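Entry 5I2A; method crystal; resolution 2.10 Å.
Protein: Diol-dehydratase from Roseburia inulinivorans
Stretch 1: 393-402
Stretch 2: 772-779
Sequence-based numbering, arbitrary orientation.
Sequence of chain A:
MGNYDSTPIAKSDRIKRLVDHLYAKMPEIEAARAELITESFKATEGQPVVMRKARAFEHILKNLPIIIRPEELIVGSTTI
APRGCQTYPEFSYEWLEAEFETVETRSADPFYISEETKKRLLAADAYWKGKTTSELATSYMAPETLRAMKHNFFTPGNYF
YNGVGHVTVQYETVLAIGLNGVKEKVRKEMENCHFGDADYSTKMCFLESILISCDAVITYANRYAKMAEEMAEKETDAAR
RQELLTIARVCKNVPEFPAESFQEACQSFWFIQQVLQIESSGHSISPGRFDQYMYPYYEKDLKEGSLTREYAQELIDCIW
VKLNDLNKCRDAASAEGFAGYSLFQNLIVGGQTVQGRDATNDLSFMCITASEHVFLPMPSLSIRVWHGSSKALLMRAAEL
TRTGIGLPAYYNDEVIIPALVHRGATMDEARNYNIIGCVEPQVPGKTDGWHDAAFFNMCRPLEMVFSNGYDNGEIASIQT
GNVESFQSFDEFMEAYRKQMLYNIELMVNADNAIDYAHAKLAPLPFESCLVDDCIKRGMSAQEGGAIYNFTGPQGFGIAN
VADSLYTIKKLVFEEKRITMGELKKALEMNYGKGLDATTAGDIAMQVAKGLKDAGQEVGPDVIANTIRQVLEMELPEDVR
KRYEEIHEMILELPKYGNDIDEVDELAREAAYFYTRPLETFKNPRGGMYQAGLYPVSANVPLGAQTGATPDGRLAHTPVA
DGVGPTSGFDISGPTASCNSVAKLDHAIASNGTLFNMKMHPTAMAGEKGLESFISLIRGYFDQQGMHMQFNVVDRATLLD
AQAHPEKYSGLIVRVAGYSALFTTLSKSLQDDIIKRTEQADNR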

ATOM      1  N   LEU A 393     -35.892 -27.477  22.633  1.00 17.96           N
ATOM      2  CA  LEU A 393     -35.243 -26.199  22.379  1.00 18.01           C
ATOM      3  C   LEU A 393     -36.120 -25.378  21.439  1.00 15.65           C
ATOM      4  O   LEU A 393     -36.288 -24.184  21.647  1.00 17.76           O
ATOM      5  CB  LEU A 393     -33.828 -26.385  21.799  1.00 16.43           C
ATOM      6  CG  LEU A 393     -33.023 -25.084  21.650  1.00 13.81           C
ATOM      7  CD1 LEU A 393     -32.705 -24.454  23.007  1.00 11.14           C
ATOM      8  CD2 LEU A 393     -31.739 -25.322  20.832  1.00 11.44           C
ATOM      9  N   LEU A 394     -36.696 -26.023  20.426  1.00 15.67           N
ATOM     10  CA  LEU A 394     -37.575 -25.329  19.482  1.00 16.56           C
ATOM     11  C   LEU A 394     -38.793 -24.754  20.189  1.00 19.36           C
ATOM     12  O   LEU A 394     -39.199 -23.626  19.908  1.00 17.02           O
ATOM     13  CB  LEU A 394     -38.032 -26.254  18.352  1.00 13.55           C
ATOM     14  CG  LEU A 394     -36.961 -26.750  17.367  1.00 18.89           C
ATOM     15  CD1 LEU A 394     -37.592 -27.589  16.271  1.00 18.68           C
ATOM     16  CD2 LEU A 394     -36.149 -25.593  16.768  1.00 17.02           C
ATOM     17  N   MET A 395     -39.380 -25.528  21.103  1.00 16.06           N
ATOM     18  CA  MET A 395     -40.542 -25.045  21.842  1.00 16.91           C
ATOM     19  C   MET A 395     -40.165 -23.888  22.779  1.00 16.83           C
ATOM     20  O   MET A 395     -40.911 -22.926  22.912  1.00 17.50           O
ATOM     21  CB  MET A 395     -41.195 -26.190  22.620  1.00 17.60           C
ATOM     22  CG  MET A 395     -41.890 -27.199  21.706  1.00 21.95           C
ATOM     23  SD  MET A 395     -43.415 -26.539  20.960  1.00 30.32           S
ATOM     24  CE  MET A 395     -44.505 -26.581  22.375  1.00 28.42           C
ATOM     25  N   ARG A 396     -39.000 -23.977  23.408  1.00 13.63           N
ATOM     26  CA  ARG A 396     -38.528 -22.893  24.253  1.00 16.33           C
ATOM     27  C   ARG A 396     -38.275 -21.614  23.438  1.00 18.39           C
ATOM     28  O   ARG A 396     -38.534 -20.505  23.901  1.00 17.93           O
ATOM     29  CB  ARG A 396     -37.254 -23.311  24.979  1.00 16.34           C
ATOM     30  CG  ARG A 396     -36.743 -22.288  25.939  1.00 16.45           C
ATOM     31  CD  ARG A 396     -37.527 -22.319  27.245  1.00 21.64           C
ATOM     32  NE  ARG A 396     -36.989 -21.359  28.200  1.00 27.57           N
ATOM     33  CZ  ARG A 396     -37.424 -20.109  28.326  1.00 29.92           C
ATOM     34  NH1 ARG A 396     -38.414 -19.669  27.554  1.00 29.22           N
ATOM     35  NH2 ARG A 396     -36.876 -19.300  29.229  1.00 26.79           N
ATOM     36  N   ALA A 397     -37.760 -21.778  22.223  1.00 15.29           N
ATOM     37  CA  ALA A 397     -37.564 -20.643  21.322  1.00 17.27           C
ATOM     38  C   ALA A 397     -38.918 -20.012  20.982  1.00 13.62           C
ATOM     39  O   ALA A 397     -39.074 -18.794  21.014  1.00 14.68           O
ATOM     40  CB  ALA A 397     -36.835 -21.080  20.049  1.00 12.22           C
ATOM     41  N   ALA A 398     -39.890 -20.865  20.675  1.00 15.83           N
ATOM     42  CA  ALA A 398     -41.228 -20.415  20.313  1.00 18.26           C
ATOM     43  C   ALA A 398     -41.865 -19.645  21.474  1.00 18.20           C
ATOM     44  O   ALA A 398     -42.531 -18.641  21.265  1.00 15.89           O
ATOM     45  CB  ALA A 398     -42.101 -21.603  19.897  1.00 14.40           C
ATOM     46  N   GLU A 399     -41.615 -20.108  22.693  1.00 17.33           N
ATOM     47  CA  GLU A 399     -42.070 -19.406  23.888  1.00 18.00           C
ATOM     48  C   GLU A 399     -41.505 -17.994  23.960  1.00 16.03           C
ATOM     49  O   GLU A 399     -42.205 -17.058  24.337  1.00 16.08           O
ATOM     50  CB  GLU A 399     -41.676 -20.174  25.155  1.00 17.96           C
ATOM     51  CG  GLU A 399     -42.481 -21.447  25.386  1.00 24.65           C
ATOM     52  CD  GLU A 399     -41.841 -22.387  26.410  1.00 27.19           C
ATOM     53  OE1 GLU A 399     -42.330 -23.528  26.555  1.00 33.70           O
ATOM     54  OE2 GLU A 399     -40.847 -21.993  27.055  1.00 23.92           O
ATOM     55  N   LEU A 400     -40.230 -17.848  23.615  1.00 14.61           N
ATOM     56  CA  LEU A 400     -39.622 -16.530  23.593  1.00 14.60           C
ATOM     57  C   LEU A 400     -40.260 -15.668  22.510  1.00 13.16           C
ATOM     58  O   LEU A 400     -40.573 -14.512  22.746  1.00 14.93           O
ATOM     59  CB  LEU A 400     -38.110 -16.616  23.372  1.00 15.49           C
ATOM     60  CG  LEU A 400     -37.360 -15.289  23.475  1.00 14.32           C
ATOM     61  CD1 LEU A 400     -37.476 -14.704  24.874  1.00 17.74           C
ATOM     62  CD2 LEU A 400     -35.892 -15.481  23.098  1.00 13.48           C
ATOM     63  N   THR A 401     -40.458 -16.236  21.325  1.00 14.39           N
ATOM     64  CA  THR A 401     -41.051 -15.479  20.232  1.00 14.96           C
ATOM     65  C   THR A 401     -42.452 -14.986  20.610  1.00 19.04           C
ATOM     66  O   THR A 401     -42.833 -13.868  20.290  1.00 17.74           O
ATOM     67  CB  THR A 401     -41.115 -16.313  18.945  1.00 13.45           C
ATOM     68  OG1 THR A 401     -39.798 -16.755  18.609  1.00 16.77           O
ATOM     69  CG2 THR A 401     -41.675 -15.492  17.793  1.00 13.91           C
ATOM     70  N   ARG A 402     -43.196 -15.827  21.319  1.00 17.09           N
ATOM     71  CA  ARG A 402     -44.543 -15.492  21.757  1.00 16.90           C
ATOM     72  C   ARG A 402     -44.571 -14.233  22.636  1.00 17.39           C
ATOM     73  O   ARG A 402     -45.552 -13.510  22.627  1.00 17.18           O
ATOM     74  CB  ARG A 402     -45.151 -16.683  22.509  1.00 16.74           C
ATOM     75  CG  ARG A 402     -46.578 -16.483  23.005  1.00 17.17           C
ATOM     76  CD  ARG A 402     -46.767 -17.356  24.234  1.00 25.59           C
ATOM     77  NE  ARG A 402     -47.400 -18.598  23.908  1.00 27.17           N
ATOM     78  CZ  ARG A 402     -47.329 -19.717  24.620  1.00 22.64           C
ATOM     79  NH1 ARG A 402     -46.598 -19.811  25.727  1.00 21.51           N
ATOM     80  NH2 ARG A 402     -47.992 -20.762  24.183  1.00 17.77           N
ATOM     81  N   SER A 772     -48.106 -25.343  16.121  1.00 14.62           N
ATOM     82  CA  SER A 772     -48.408 -24.976  14.742  1.00 17.44           C
ATOM     83  C   SER A 772     -47.469 -23.859  14.252  1.00 15.73           C
ATOM     84  O   SER A 772     -47.185 -23.779  13.064  1.00 19.34           O
ATOM     85  CB  SER A 772     -49.875 -24.565  14.580  1.00 19.15           C
ATOM     86  OG  SER A 772     -50.277 -23.736  15.632  1.00 35.11           O
ATOM     87  N   PHE A 773     -46.978 -23.030  15.172  1.00 16.38           N
ATOM     88  CA  PHE A 773     -45.921 -22.060  14.872  1.00 17.48           C
ATOM     89  C   PHE A 773     -44.681 -22.776  14.315  1.00 16.55           C
ATOM     90  O   PHE A 773     -44.210 -22.450  13.221  1.00 19.57           O
ATOM     91  CB  PHE A 773     -45.571 -21.260  16.130  1.00 15.89           C
ATOM     92  CG  PHE A 773     -44.359 -20.365  15.999  1.00 14.71           C
ATOM     93  CD1 PHE A 773     -44.442 -19.146  15.354  1.00 13.93           C
ATOM     94  CD2 PHE A 773     -43.149 -20.728  16.574  1.00 16.39           C
ATOM     95  CE1 PHE A 773     -43.333 -18.305  15.270  1.00 14.36           C
ATOM     96  CE2 PHE A 773     -42.038 -19.898  16.498  1.00 17.05           C
ATOM     97  CZ  PHE A 773     -42.132 -18.679  15.842  1.00 14.04           C
ATOM     98  N   ILE A 774     -44.187 -23.770  15.046  1.00 17.01           N
ATOM     99  CA  ILE A 774     -43.030 -24.555  14.598  1.00 18.11           C
ATOM    100  C   ILE A 774     -43.289 -25.218  13.230  1.00 19.68           C
ATOM    101  O   ILE A 774     -42.412 -25.235  12.363  1.00 22.82           O
ATOM    102  CB  ILE A 774     -42.644 -25.638  15.633  1.00 15.74           C
ATOM    103  CG1 ILE A 774     -42.202 -25.006  16.958  1.00 15.70           C
ATOM    104  CG2 ILE A 774     -41.572 -26.581  15.085  1.00 16.85           C
ATOM    105  CD1 ILE A 774     -40.973 -24.159  16.851  1.00 24.06           C
ATOM    106  N   SER A 775     -44.494 -25.747  13.033  1.00 16.49           N
ATOM    107  CA  SER A 775     -44.858 -26.373  11.763  1.00 19.25           C
ATOM    108  C   SER A 775     -44.888 -25.391  10.605  1.00 15.67           C
ATOM    109  O   SER A 775     -44.581 -25.753   9.477  1.00 17.08           O
ATOM    110  CB  SER A 775     -46.226 -27.058  11.869  1.00 21.71           C
ATOM    111  OG  SER A 775     -46.139 -28.181  12.716  1.00 29.86           O
ATOM    112  N   LEU A 776     -45.308 -24.164  10.877  1.00 18.56           N
ATOM    113  CA  LEU A 776     -45.269 -23.116   9.863  1.00 16.87           C
ATOM    114  C   LEU A 776     -43.842 -22.917   9.368  1.00 16.40           C
ATOM    115  O   LEU A 776     -43.592 -22.928   8.162  1.00 19.35           O
ATOM    116  CB  LEU A 776     -45.819 -21.801  10.418  1.00 15.60           C
ATOM    117  CG  LEU A 776     -45.818 -20.603   9.472  1.00 17.55           C
ATOM    118  CD1 LEU A 776     -46.786 -20.824   8.321  1.00 20.23           C
ATOM    119  CD2 LEU A 776     -46.169 -19.321  10.225  1.00 19.42           C
ATOM    120  N   ILE A 777     -42.915 -22.754  10.309  1.00 13.20           N
ATOM    121  CA  ILE A 777     -41.499 -22.580   9.994  1.00 16.13           C
ATOM    122  C   ILE A 777     -40.935 -23.779   9.220  1.00 17.80           C
ATOM    123  O   ILE A 777     -40.289 -23.612   8.195  1.00 17.05           O
ATOM    124  CB  ILE A 777     -40.665 -22.367  11.269  1.00 17.07           C
ATOM    125  CG1 ILE A 777     -41.093 -21.080  11.981  1.00 14.34           C
ATOM    126  CG2 ILE A 777     -39.164 -22.309  10.933  1.00 17.30           C
ATOM    127  CD1 ILE A 777     -40.472 -20.911  13.372  1.00 12.92           C
ATOM    128  N   ARG A 778     -41.193 -24.990   9.704  1.00 18.60           N
ATOM    129  CA  ARG A 778     -40.705 -26.178   9.011  1.00 18.32           C
ATOM    130  C   ARG A 778     -41.289 -26.334   7.599  1.00 17.57           C
ATOM    131  O   ARG A 778     -40.601 -26.796   6.705  1.00 17.67           O
ATOM    132  CB  ARG A 778     -40.993 -27.426   9.833  1.00 20.62           C
ATOM    133  CG  ARG A 778     -40.108 -27.541  11.049  1.00 33.16           C
ATOM    134  CD  ARG A 778     -39.988 -28.978  11.479  1.00 39.14           C
ATOM    135  NE  ARG A 778     -39.062 -29.177  12.591  1.00 42.63           N
ATOM    136  CZ  ARG A 778     -37.738 -29.210  12.471  1.00 33.05           C
ATOM    137  NH1 ARG A 778     -37.160 -29.024  11.294  1.00 37.20           N
ATOM    138  NH2 ARG A 778     -36.989 -29.423  13.537  1.00 33.03           N
ATOM    139  N   GLY A 779     -42.544 -25.940   7.399  1.00 18.51           N
ATOM    140  CA  GLY A 779     -43.148 -25.993   6.076  1.00 18.04           C
ATOM    141  C   GLY A 779     -42.407 -25.128   5.061  1.00 20.05           C
ATOM    142  O   GLY A 779     -42.235 -25.511   3.907  1.00 18.02           O
TER

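How do the two backbones meet? Both stretches are helical, and their axes cross steeply, at 105°, with a closest approach of 10.3 Å. The contact is therefore compact, and the closest pair of CA atoms, those of Ala-398 and Ile-774, lie 7.3 Å apart. No hydrogen bond spans the gap; shape and apolar contact make the fit.

Which bump fills the hollow? Ala-398 carries only a methyl group, leaving a shallow place on its helix between Leu-394 and Thr-401. Ile-774 reaches in with CD1, 4.1 Å from Ala-398 CB and 3.9 Å from Leu-394 CB. The same CD1 lies 3.6 Å from the backbone atom Leu-394 O, which is already engaged by Ala-398 N within its own helix.

What does the ring of Phe-773 rest against? Its CD2 lies 3.6 Å from Ala-398 CB, and its CZ lies 3.8 Å from Thr-401 CG2. Thr-401 thus offers a methyl to the ring, while its OG1 is hydrogen-bonded elsewhere in the structure.

How does a charged residue join an oily contact? The CA-to-CB bond of Arg-778 points sideways, but the long side chain brings NH2 to 3.3 Å from Leu-394 CD1. This is close packing without a hydrogen bond; NH2 finds its polar partner elsewhere in the structure.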